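Local coordinates for putative peptidyl-arginine deiminase family protein (Campylobacter jejuni subsp. jejuni serotype O:2, PDB 6B10), which probably acts as an agmatine deiminase, hydrolysing agmatine to N-carbamoylputrescine on the route to putrescine, at residues R89-I94 and A123-L128. Numbering follows the deposited sequence.
Sequences RDFGAI and AVNSKL. With K (potassium ion), chain E.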
ATOM      1  N   ARG A  89       4.098   2.975   3.899  1.00 33.70           N
ATOM      2  CA  ARG A  89       2.920   3.309   3.088  1.00 32.90           C
ATOM      3  C   ARG A  89       2.128   4.494   3.679  1.00 34.59           C
ATOM      4  O   ARG A  89       1.555   5.293   2.937  1.00 35.61           O
ATOM      5  CB  ARG A  89       2.015   2.071   2.947  1.00 31.19           C
ATOM      6  CG  ARG A  89       0.763   2.234   2.078  1.00 29.25           C
ATOM      7  CD  ARG A  89       1.028   2.241   0.579  1.00 27.66           C
ATOM      8  NE  ARG A  89       1.855   1.118   0.136  1.00 26.77           N
ATOM      9  CZ  ARG A  89       2.265   0.937  -1.120  1.00 25.30           C
ATOM     10  NH1 ARG A  89       1.896   1.777  -2.074  1.00 24.93           N
ATOM     11  NH2 ARG A  89       3.037  -0.098  -1.424  1.00 24.80           N
ATOM     12  N   ASP A  90       2.086   4.602   5.006  1.00 36.84           N
ATOM     13  CA  ASP A  90       1.405   5.726   5.663  1.00 39.14           C
ATOM     14  C   ASP A  90       2.031   7.073   5.316  1.00 39.35           C
ATOM     15  O   ASP A  90       1.320   8.027   4.994  1.00 39.05           O
ATOM     16  CB  ASP A  90       1.423   5.582   7.193  1.00 41.77           C
ATOM     17  CG  ASP A  90       0.474   4.515   7.706  1.00 43.07           C
ATOM     18  OD1 ASP A  90      -0.605   4.316   7.106  1.00 45.66           O
ATOM     19  OD2 ASP A  90       0.801   3.892   8.739  1.00 44.04           O
ATOM     20  N   PHE A  91       3.358   7.155   5.402  1.00 39.69           N
ATOM     21  CA  PHE A  91       4.043   8.447   5.289  1.00 40.11           C
ATOM     22  C   PHE A  91       4.956   8.621   4.070  1.00 39.37           C
ATOM     23  O   PHE A  91       5.322   9.749   3.750  1.00 42.08           O
ATOM     24  CB  PHE A  91       4.810   8.775   6.587  1.00 40.30           C
ATOM     25  CG  PHE A  91       5.938   7.835   6.889  1.00 40.32           C
ATOM     26  CD1 PHE A  91       7.176   8.005   6.296  1.00 40.30           C
ATOM     27  CD2 PHE A  91       5.766   6.790   7.789  1.00 41.07           C
ATOM     28  CE1 PHE A  91       8.220   7.142   6.576  1.00 40.48           C
ATOM     29  CE2 PHE A  91       6.804   5.923   8.073  1.00 40.87           C
ATOM     30  CZ  PHE A  91       8.035   6.098   7.465  1.00 41.04           C
ATOM     31  N   GLY A  92       5.310   7.542   3.381  1.00 38.51           N
ATOM     32  CA  GLY A  92       6.217   7.624   2.229  1.00 37.45           C
ATOM     33  C   GLY A  92       5.763   8.563   1.119  1.00 36.67           C
ATOM     34  O   GLY A  92       4.587   8.916   1.021  1.00 37.56           O
ATOM     35  N   ALA A  93       6.706   8.966   0.275  1.00 35.29           N
ATOM     36  CA  ALA A  93       6.413   9.865  -0.840  1.00 34.91           C
ATOM     37  C   ALA A  93       5.636   9.140  -1.939  1.00 33.48           C
ATOM     38  O   ALA A  93       5.919   7.977  -2.234  1.00 33.88           O
ATOM     39  CB  ALA A  93       7.703  10.432  -1.406  1.00 35.71           C
ATOM     40  N   ILE A  94       4.679   9.836  -2.548  1.00 31.05           N
ATOM     41  CA  ILE A  94       3.808   9.245  -3.573  1.00 29.98           C
ATOM     42  C   ILE A  94       4.097   9.859  -4.943  1.00 28.39           C
ATOM     43  O   ILE A  94       4.016  11.070  -5.105  1.00 28.19           O
ATOM     44  CB  ILE A  94       2.318   9.435  -3.204  1.00 29.88           C
ATOM     45  CG1 ILE A  94       1.966   8.590  -1.980  1.00 30.16           C
ATOM     46  CG2 ILE A  94       1.406   9.039  -4.358  1.00 29.88           C
ATOM     47  CD1 ILE A  94       0.693   9.028  -1.288  1.00 31.09           C
ATOM     48  N   ALA A 123      10.431  13.835   8.524  1.00 69.21           N
ATOM     49  CA  ALA A 123      11.777  14.127   8.063  1.00 67.77           C
ATOM     50  C   ALA A 123      12.282  13.052   7.099  1.00 66.72           C
ATOM     51  O   ALA A 123      12.813  13.384   6.042  1.00 67.55           O
ATOM     52  CB  ALA A 123      12.720  14.271   9.245  1.00 67.27           C
ATOM     53  N   VAL A 124      12.089  11.778   7.454  1.00 64.28           N
ATOM     54  CA  VAL A 124      12.602  10.634   6.669  1.00 62.25           C
ATOM     55  C   VAL A 124      12.590  10.889   5.156  1.00 60.08           C
ATOM     56  O   VAL A 124      13.576  10.621   4.465  1.00 58.09           O
ATOM     57  CB  VAL A 124      11.818   9.321   6.961  1.00 62.71           C
ATOM     58  CG1 VAL A 124      12.147   8.237   5.938  1.00 62.47           C
ATOM     59  CG2 VAL A 124      12.117   8.795   8.359  1.00 62.05           C
ATOM     60  N   ASN A 125      11.472  11.396   4.648  1.00 57.47           N
ATOM     61  CA  ASN A 125      11.340  11.671   3.219  1.00 58.04           C
ATOM     62  C   ASN A 125      12.292  12.753   2.704  1.00 56.47           C
ATOM     63  O   ASN A 125      12.821  12.643   1.596  1.00 53.53           O
ATOM     64  CB  ASN A 125       9.901  12.065   2.884  1.00 59.86           C
ATOM     65  CG  ASN A 125       8.931  10.910   3.033  1.00 63.37           C
ATOM     66  OD1 ASN A 125       8.979   9.940   2.268  1.00 62.63           O
ATOM     67  ND2 ASN A 125       8.043  11.004   4.021  1.00 62.58           N
ATOM     68  N   SER A 126      12.489  13.805   3.495  1.00 55.10           N
ATOM     69  CA  SER A 126      13.398  14.888   3.111  1.00 54.31           C
ATOM     70  C   SER A 126      14.825  14.375   3.003  1.00 51.37           C
ATOM     71  O   SER A 126      15.493  14.613   1.995  1.00 49.34           O
ATOM     72  CB  SER A 126      13.336  16.044   4.108  1.00 54.95           C
ATOM     73  OG  SER A 126      12.087  16.704   4.029  1.00 57.05           O
ATOM     74  N   LYS A 127      15.272  13.663   4.037  1.00 50.64           N
ATOM     75  CA  LYS A 127      16.615  13.078   4.046  1.00 50.24           C
ATOM     76  C   LYS A 127      16.788  12.231   2.798  1.00 48.59           C
ATOM     77  O   LYS A 127      17.748  12.392   2.054  1.00 47.32           O
ATOM     78  CB  LYS A 127      16.903  12.178   5.267  1.00 51.85           C
ATOM     79  CG  LYS A 127      16.059  12.339   6.527  1.00 54.24           C
ATOM     80  CD  LYS A 127      16.449  13.532   7.379  1.00 56.10           C
ATOM     81  CE  LYS A 127      16.176  13.232   8.847  1.00 57.17           C
ATOM     82  NZ  LYS A 127      16.450  14.392   9.735  1.00 58.62           N
ATOM     83  N   LEU A 128      15.839  11.323   2.588  1.00 47.72           N
ATOM     84  CA  LEU A 128      15.912  10.347   1.509  1.00 45.83           C
ATOM     85  C   LEU A 128      16.053  11.018   0.154  1.00 43.79           C
ATOM     86  O   LEU A 128      16.897  10.631  -0.655  1.00 41.50           O
ATOM     87  CB  LEU A 128      14.658   9.465   1.521  1.00 46.85           C
ATOM     88  CG  LEU A 128      14.559   8.364   0.460  1.00 47.77           C
ATOM     89  CD1 LEU A 128      15.669   7.340   0.629  1.00 47.96           C
ATOM     90  CD2 LEU A 128      13.195   7.686   0.517  1.00 47.96           C
TER
HETATM   91  K     K E 403       4.193  12.303   4.190  1.00 48.94           K
HETATM   92  O   HOH W   1       1.522  10.941   4.314  1.00 43.96           O
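N125 and F91 face each other with first torsions that place CG of N125 anti to its own carbonyl carbon (chi1 -69°) and CG of F91 between its backbone N and carbonyl carbon. The N125 carboxamide, on helix 120-133, lies against 89-94 at F91 and at G92 and A93 after it. Its ND2 donates a hydrogen bond to F91 O at 3.0 Å. The bond is bent, with 141° at the hydrogen, and ND2 stands above the F91 carbonyl plane, 48° out of it. The other amide atom faces the next residues: OD1 lies 3.6 Å from G92 CA and 3.2 Å from A93 N. ND2 also approaches the edge of the F91 ring in its plane, 3.9 Å from CD1, with ring and amide planes steeply inclined. One helical residue earlier, V124 adds an apolar touch, its CG1 meeting the ring edge 4.1 Å from CE1; the two side chains cross at about a right angle. All five touching residues are buried. F91 O is also a ligand of the potassium ion, at 2.8 Å, and D106 and F107 of strand 101-108 complete the protein part of the site. The contact thus joins helices 88-91 and 120-133 beside that strand, round the potassium site of a guanidino-modifying enzyme domain. A water 3.0 Å from the ion donates to D90 O. Cation and amide N-H share F91 O and would be expected to polarise its carbonyl; N125, bonded to a potassium ligand, holds a second-shell position consistent with helping to orient F91 O.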